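Putrescine aminotransferase (Halomonas elongata DSM 2581, PDB 6GWI) probably catalyses the pyridoxal-5'-phosphate-dependent transfer of amino groups from amine donors such as putrescine to carbonyl acceptors, as a class-III aminotransferase. Local coordinates at residues L331-L334 and E335-A339; S321-P324 and T325-A328; A71-A74 and Q75-L79. One frame throughout, in Å; residues are numbered along the deposited sequence.

Contact 1: L331-L334 and E335-A339; sequences LKNL and ELLEA
Asn333 and Leu337 meet one turn apart on the buried face of helix 324-339, a worked case of i to i+4 pairing in an alpha-helix with a buried and a partly exposed side. The methyl Leu337 CD1 comes to 3.5 Å from Asn333 ND2, the two side chains crossing at a slant. Asn333 holds CG opposite its backbone N (chi1 176°), which puts the amide beside its own carbonyl carbon, where ND2 meets that methyl. The amide is buried but not left wanting: OD1 is hydrogen-bonded to the hydroxyl of Ser289, while ND2 gives weak bonds to the carbonyls of Gly286 and Leu287, which directly follow the PLP-pocket residue Lys285 in sequence. Leu334, also buried, is only loosely in touch with Leu337, its CD2 lying 4.5 Å from Leu337 CD1, and packs instead against Leu96 and Leu100 of helix 91-103.

The side bearing Leu331, Lys332 and Glu335 is only partly buried and richer in charge. Glu335 has CG beside its backbone N (chi1 -71°), and its extended chain runs back past the preceding turn, Glu335 CG 3.3 Å from Leu331 O. The carboxylate divides its oxygens between unlike neighbours. Glu335 OE2 rests against the branched end of Leu331, 3.6 Å from Leu331 CG. The aliphatic part of Lys332 crosses Glu335 at about a right angle, with Lys332 CD 3.4 Å from Glu335 OE1. Lys332 NZ is 4.1 Å from Glu335 OE1, beyond a salt bridge, so any attraction is probably modest. Farther along, Glu338 OE1 forms a salt bridge with Lys99. Beneath the side chains run four main-chain bonds, the straightest from Leu337 N to Asn333 O, 2.9 Å at 172°.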
loop_
_atom_site.group_PDB
_atom_site.type_symbol
_atom_site.label_atom_id
_atom_site.label_comp_id
_atom_site.label_asym_id
_atom_site.label_seq_id
_atom_site.Cartn_x
_atom_site.Cartn_y
_atom_site.Cartn_z
ATOM N N LEU B 331 6.945 -12.561 11.077
ATOM C CA LEU B 331 6.949 -13.358 12.297
ATOM C C LEU B 331 8.353 -13.851 12.623
ATOM O O LEU B 331 8.802 -13.772 13.773
ATOM C CB LEU B 331 5.992 -14.540 12.150
ATOM C CG LEU B 331 5.949 -15.523 13.324
ATOM C CD1 LEU B 331 5.475 -14.841 14.603
ATOM C CD2 LEU B 331 5.062 -16.712 12.982
ATOM N N LYS B 332 9.051 -14.396 11.627
ATOM C CA LYS B 332 10.391 -14.914 11.880
ATOM C C LYS B 332 11.339 -13.783 12.260
ATOM O O LYS B 332 12.195 -13.949 13.135
ATOM C CB LYS B 332 10.904 -15.663 10.652
ATOM C CG LYS B 332 12.142 -16.512 10.910
ATOM C CD LYS B 332 11.835 -17.600 11.938
ATOM C CE LYS B 332 12.662 -18.854 11.718
ATOM N NZ LYS B 332 12.561 -19.786 12.879
ATOM N N ASN B 333 11.191 -12.624 11.614
ATOM C CA ASN B 333 12.006 -11.463 11.956
ATOM C C ASN B 333 11.815 -11.067 13.416
ATOM O O ASN B 333 12.791 -10.854 14.145
ATOM C CB ASN B 333 11.656 -10.303 11.021
ATOM C CG ASN B 333 12.382 -9.023 11.377
ATOM O OD1 ASN B 333 13.595 -8.915 11.210
ATOM N ND2 ASN B 333 11.634 -8.036 11.855
ATOM N N LEU B 334 10.561 -10.983 13.873
ATOM C CA LEU B 334 10.311 -10.649 15.272
ATOM C C LEU B 334 10.899 -11.701 16.210
ATOM O O LEU B 334 11.489 -11.360 17.240
ATOM C CB LEU B 334 8.812 -10.495 15.525
ATOM C CG LEU B 334 8.084 -9.410 14.730
ATOM C CD1 LEU B 334 6.602 -9.440 15.062
ATOM C CD2 LEU B 334 8.677 -8.040 15.020
ATOM N N GLU B 335 10.725 -12.987 15.884
ATOM C CA GLU B 335 11.259 -14.047 16.736
ATOM C C GLU B 335 12.776 -13.947 16.858
ATOM O O GLU B 335 13.340 -14.194 17.930
ATOM C CB GLU B 335 10.863 -15.416 16.183
ATOM C CG GLU B 335 9.390 -15.759 16.346
ATOM C CD GLU B 335 8.962 -16.938 15.487
ATOM O OE1 GLU B 335 9.738 -17.356 14.603
ATOM O OE2 GLU B 335 7.837 -17.443 15.690
ATOM N N LEU B 336 13.455 -13.607 15.759
ATOM C CA LEU B 336 14.906 -13.465 15.788
ATOM C C LEU B 336 15.317 -12.226 16.575
ATOM O O LEU B 336 16.220 -12.285 17.418
ATOM C CB LEU B 336 15.449 -13.394 14.362
ATOM C CG LEU B 336 15.382 -14.694 13.563
ATOM C CD1 LEU B 336 15.689 -14.426 12.101
ATOM C CD2 LEU B 336 16.345 -15.720 14.139
ATOM N N LEU B 337 14.658 -11.092 16.316
ATOM C CA LEU B 337 14.961 -9.878 17.067
ATOM C C LEU B 337 14.871 -10.137 18.562
ATOM O O LEU B 337 15.704 -9.653 19.338
ATOM C CB LEU B 337 14.000 -8.755 16.679
ATOM C CG LEU B 337 14.251 -8.031 15.358
ATOM C CD1 LEU B 337 13.044 -7.180 14.986
ATOM C CD2 LEU B 337 15.502 -7.182 15.452
ATOM N N GLU B 338 13.862 -10.903 18.982
ATOM C CA GLU B 338 13.658 -11.196 20.394
ATOM C C GLU B 338 14.626 -12.267 20.890
ATOM O O GLU B 338 15.274 -12.092 21.927
ATOM C CB GLU B 338 12.211 -11.640 20.624
ATOM C CG GLU B 338 11.832 -11.811 22.085
ATOM C CD GLU B 338 10.360 -12.128 22.271
ATOM O OE1 GLU B 338 9.771 -12.778 21.382
ATOM O OE2 GLU B 338 9.791 -11.726 23.308
ATOM N N ALA B 339 14.727 -13.386 20.165
ATOM C CA ALA B 339 15.540 -14.499 20.642
ATOM C C ALA B 339 17.013 -14.128 20.721
ATOM O O ALA B 339 17.734 -14.632 21.589
ATOM C CB ALA B 339 15.359 -15.717 19.736
#

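Contact 2: S321-P324 and T325-A328; sequences SGHP and TCAA
With CG turned opposite its own backbone N (chi1 -169°) and the ring rotated about the next bond, His323 swings its imidazole forward over the start of helix 324-339, so that ND1 faces the amides of Thr325 and Cys326. Both bonds are weak, for different reasons: Thr325 N lies 3.2 Å from His323 ND1 but its N-H points well aside, at 131°, whereas Cys326 N aims almost straight at His323 ND1 from 3.4 Å. The two donors sit at the ring edge, near its plane. Accepting here requires ND1 to be without a proton, and NE2, hydrogen-bonded to the carbonyl of Gly290 of the second subunit, is then likely to carry it.

This is a helix N-cap, with an imidazole nitrogen serving the first-turn amides, and Pro324 following as the first helical residue, where its missing N-H costs nothing. The regular bonding starts at once: Ala327 N reaches His323 O at 2.8 Å. Replacing His323 by an alanine would probably leave the amides of Thr325 and Cys326 without their cap and Gly290 of the second subunit without its donor.

Two side chains of the helix flank the ring, which also meets Tyr81 and Tyr291 of the second subunit. Thr325 runs beside it, Thr325 CB 3.5 Å from His323 CE1, while its hydroxyl bonds to the carbonyl of Pro80. Cys326 approaches from an oblique direction, Cys326 SG 4.2 Å from the centroid of the His323 ring and 37° off the normal. The sulfur stands beside its own backbone N, a setting that places Cys326 SG 3.7 Å from His323 ND1.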
loop_
_atom_site.group_PDB
_atom_site.type_symbol
_atom_site.label_atom_id
_atom_site.label_comp_id
_atom_site.label_asym_id
_atom_site.label_seq_id
_atom_site.Cartn_x
_atom_site.Cartn_y
_atom_site.Cartn_z
ATOM N N SER B 321 -3.609 -7.496 2.536
ATOM C CA SER B 321 -3.657 -7.463 3.993
ATOM C C SER B 321 -3.386 -8.853 4.549
ATOM O O SER B 321 -4.067 -9.818 4.185
ATOM C CB SER B 321 -5.018 -6.969 4.481
ATOM O OG SER B 321 -5.226 -5.605 4.176
ATOM N N GLY B 322 -2.392 -8.955 5.424
ATOM C CA GLY B 322 -2.070 -10.216 6.049
ATOM C C GLY B 322 -1.352 -11.204 5.162
ATOM O O GLY B 322 -1.244 -12.374 5.538
ATOM N N HIS B 323 -0.861 -10.773 3.999
ATOM C CA HIS B 323 -0.253 -11.676 3.026
ATOM C C HIS B 323 0.543 -12.772 3.720
ATOM O O HIS B 323 1.506 -12.473 4.436
ATOM C CB HIS B 323 0.659 -10.904 2.073
ATOM C CG HIS B 323 1.103 -11.706 0.893
ATOM N ND1 HIS B 323 2.042 -12.712 0.988
ATOM C CD2 HIS B 323 0.725 -11.666 -0.406
ATOM C CE1 HIS B 323 2.228 -13.251 -0.204
ATOM N NE2 HIS B 323 1.442 -12.634 -1.067
ATOM N N PRO B 324 0.187 -14.048 3.536
ATOM C CA PRO B 324 0.773 -15.088 4.398
ATOM C C PRO B 324 2.280 -15.224 4.264
ATOM O O PRO B 324 2.952 -15.515 5.261
ATOM C CB PRO B 324 0.045 -16.365 3.950
ATOM C CG PRO B 324 -0.424 -16.070 2.560
ATOM C CD PRO B 324 -0.742 -14.611 2.537
ATOM N N THR B 325 2.845 -15.012 3.073
ATOM C CA THR B 325 4.297 -15.096 2.939
ATOM C C THR B 325 4.978 -13.915 3.622
ATOM O O THR B 325 5.994 -14.088 4.306
ATOM C CB THR B 325 4.690 -15.173 1.464
ATOM O OG1 THR B 325 4.099 -16.340 0.876
ATOM C CG2 THR B 325 6.208 -15.254 1.308
ATOM N N CYS B 326 4.440 -12.706 3.446
ATOM C CA CYS B 326 4.995 -11.546 4.135
ATOM C C CYS B 326 4.850 -11.681 5.645
ATOM O O CYS B 326 5.761 -11.321 6.400
ATOM C CB CYS B 326 4.309 -10.273 3.644
ATOM S SG CYS B 326 4.439 -10.009 1.858
ATOM N N ALA B 327 3.700 -12.186 6.107
ATOM C CA ALA B 327 3.490 -12.385 7.537
ATOM C C ALA B 327 4.443 -13.432 8.098
ATOM O O ALA B 327 4.945 -13.285 9.219
ATOM C CB ALA B 327 2.041 -12.794 7.807
ATOM N N ALA B 328 4.666 -14.520 7.356
ATOM C CA ALA B 328 5.623 -15.534 7.786
ATOM C C ALA B 328 7.015 -14.939 7.979
ATOM O O ALA B 328 7.718 -15.278 8.939
ATOM C CB ALA B 328 5.666 -16.670 6.763
#

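Contact 3: A71-A74 and Q75-L79; sequences AATA and QLEQL
Leu76 N gives the shortest bond between 71-74 and 75-79, 2.9 Å to Ala72 O. One residue either way the bonds lengthen: Gln75 N to Ala71 O is 3.2 Å, and Glu77 N to Thr73 O is 3.1 Å. The bond of Gln78 N to Ala74 O is weak, bent to 129° at the hydrogen, yet Leu79 N still closes on Gln75 O at 2.7 Å. Gln78 N also makes a weak bond to that same Gln75 oxygen.

These bonds belong to the last turn of an alpha-helix, here helix 66-78, where Leu79 is the first residue to abandon helical backbone angles. The helix lies at the dimer interface, and the hydroxyl of Thr73 is hydrogen-bonded to the hydroxyl of Thr73 of the second subunit as well as to the carbonyl of Val69. Ala72 and Leu76 pack reciprocally on Leu76 and Ala72 of that subunit.

Among the side chains, Thr73 and Glu77 run side by side and point the same way. Thr73 CG2 lies 3.9 Å from Glu77 OE2, a loose touch of methyl on carboxylate. Glu77 has CG beside its backbone N (chi1 -71°), which directs the extended chain back across the turn and sets Glu77 CG 3.3 Å from Thr73 O. Leu76 closes over the carbonyl of Ala72 in a similar way, with Leu76 CG 3.2 Å from Ala72 O, so that an apolar branch lies against a carbonyl oxygen that is already bonded to the Leu76 amide. Gln75 CB comes 3.6 Å from Ala71 O, on the flank where Gln75 packs on Ala328 of helix 324-339.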
loop_
_atom_site.group_PDB
_atom_site.type_symbol
_atom_site.label_atom_id
_atom_site.label_comp_id
_atom_site.label_asym_id
_atom_site.label_seq_id
_atom_site.Cartn_x
_atom_site.Cartn_y
_atom_site.Cartn_z
ATOM N N ALA B 71 12.057 -18.714 5.796
ATOM C CA ALA B 71 10.670 -18.511 6.201
ATOM C C ALA B 71 9.785 -18.191 5.002
ATOM O O ALA B 71 8.667 -18.708 4.891
ATOM C CB ALA B 71 10.579 -17.396 7.242
ATOM N N ALA B 72 10.267 -17.334 4.098
ATOM C CA ALA B 72 9.502 -17.008 2.901
ATOM C C ALA B 72 9.373 -18.219 1.988
ATOM O O ALA B 72 8.276 -18.539 1.513
ATOM C CB ALA B 72 10.162 -15.846 2.154
ATOM N N THR B 73 10.488 -18.909 1.730
ATOM C CA THR B 73 10.454 -20.060 0.835
ATOM C C THR B 73 9.479 -21.116 1.340
ATOM O O THR B 73 8.695 -21.669 0.559
ATOM C CB THR B 73 11.856 -20.655 0.680
ATOM O OG1 THR B 73 12.751 -19.663 0.162
ATOM C CG2 THR B 73 11.832 -21.853 -0.260
ATOM N N ALA B 74 9.514 -21.411 2.642
ATOM C CA ALA B 74 8.648 -22.447 3.196
ATOM C C ALA B 74 7.175 -22.073 3.065
ATOM O O ALA B 74 6.339 -22.926 2.744
ATOM C CB ALA B 74 9.011 -22.700 4.661
ATOM N N GLN B 75 6.833 -20.806 3.321
ATOM C CA GLN B 75 5.438 -20.387 3.225
ATOM C C GLN B 75 4.970 -20.346 1.776
ATOM O O GLN B 75 3.829 -20.715 1.477
ATOM C CB GLN B 75 5.238 -19.015 3.875
ATOM C CG GLN B 75 3.772 -18.551 3.897
ATOM C CD GLN B 75 2.856 -19.553 4.578
ATOM O OE1 GLN B 75 1.757 -19.848 4.103
ATOM N NE2 GLN B 75 3.309 -20.077 5.703
ATOM N N LEU B 76 5.836 -19.901 0.862
ATOM C CA LEU B 76 5.469 -19.863 -0.548
ATOM C C LEU B 76 5.170 -21.256 -1.082
ATOM O O LEU B 76 4.313 -21.416 -1.959
ATOM C CB LEU B 76 6.590 -19.217 -1.356
ATOM C CG LEU B 76 6.739 -17.706 -1.215
ATOM C CD1 LEU B 76 8.113 -17.270 -1.674
ATOM C CD2 LEU B 76 5.671 -17.005 -2.028
ATOM N N GLU B 77 5.849 -22.276 -0.551
ATOM C CA GLU B 77 5.601 -23.646 -0.973
ATOM C C GLU B 77 4.320 -24.204 -0.372
ATOM O O GLU B 77 3.725 -25.129 -0.937
ATOM C CB GLU B 77 6.782 -24.537 -0.580
ATOM C CG GLU B 77 8.028 -24.276 -1.402
ATOM C CD GLU B 77 9.258 -24.988 -0.875
ATOM O OE1 GLU B 77 9.245 -25.445 0.289
ATOM O OE2 GLU B 77 10.245 -25.085 -1.633
ATOM N N GLN B 78 3.898 -23.677 0.775
ATOM C CA GLN B 78 2.720 -24.184 1.471
ATOM C C GLN B 78 1.475 -23.415 1.036
ATOM O O GLN B 78 0.503 -24.006 0.558
ATOM C CB GLN B 78 2.940 -24.086 2.985
ATOM C CG GLN B 78 1.887 -24.787 3.819
ATOM C CD GLN B 78 2.063 -26.297 3.793
ATOM O OE1 GLN B 78 1.122 -27.041 3.519
ATOM N NE2 GLN B 78 3.277 -26.755 4.077
ATOM N N LEU B 79 1.510 -22.090 1.185
ATOM C CA LEU B 79 0.382 -21.221 0.845
ATOM C C LEU B 79 0.943 -19.853 0.488
ATOM O O LEU B 79 1.112 -18.988 1.359
ATOM C CB LEU B 79 -0.617 -21.110 1.996
ATOM C CG LEU B 79 -1.877 -20.272 1.760
ATOM C CD1 LEU B 79 -2.774 -20.912 0.718
ATOM C CD2 LEU B 79 -2.635 -20.069 3.068
#

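In the fold
Two neighbouring helices carry all three contacts. Contacts 2 and 1 follow each other on helix 324-339, their centres about 15 Å apart, and contact 3 ends helix 66-78 alongside. Contact 2 is the most buried and contact 3 the most exposed, with contact 1 split between the two conditions. The helices meet where Thr325 OG1 touches Leu76 CD2 at 3.4 Å and, farther along, where Lys332 packs on Ala71. Contacts 2 and 3 both touch the second subunit, which contact 1 does not. Chemistry follows position: an imidazole caps a helix start in contact 2, apolar and charged faces share contact 1, and contact 3 pairs a helix end with a hydroxyl bond between subunits.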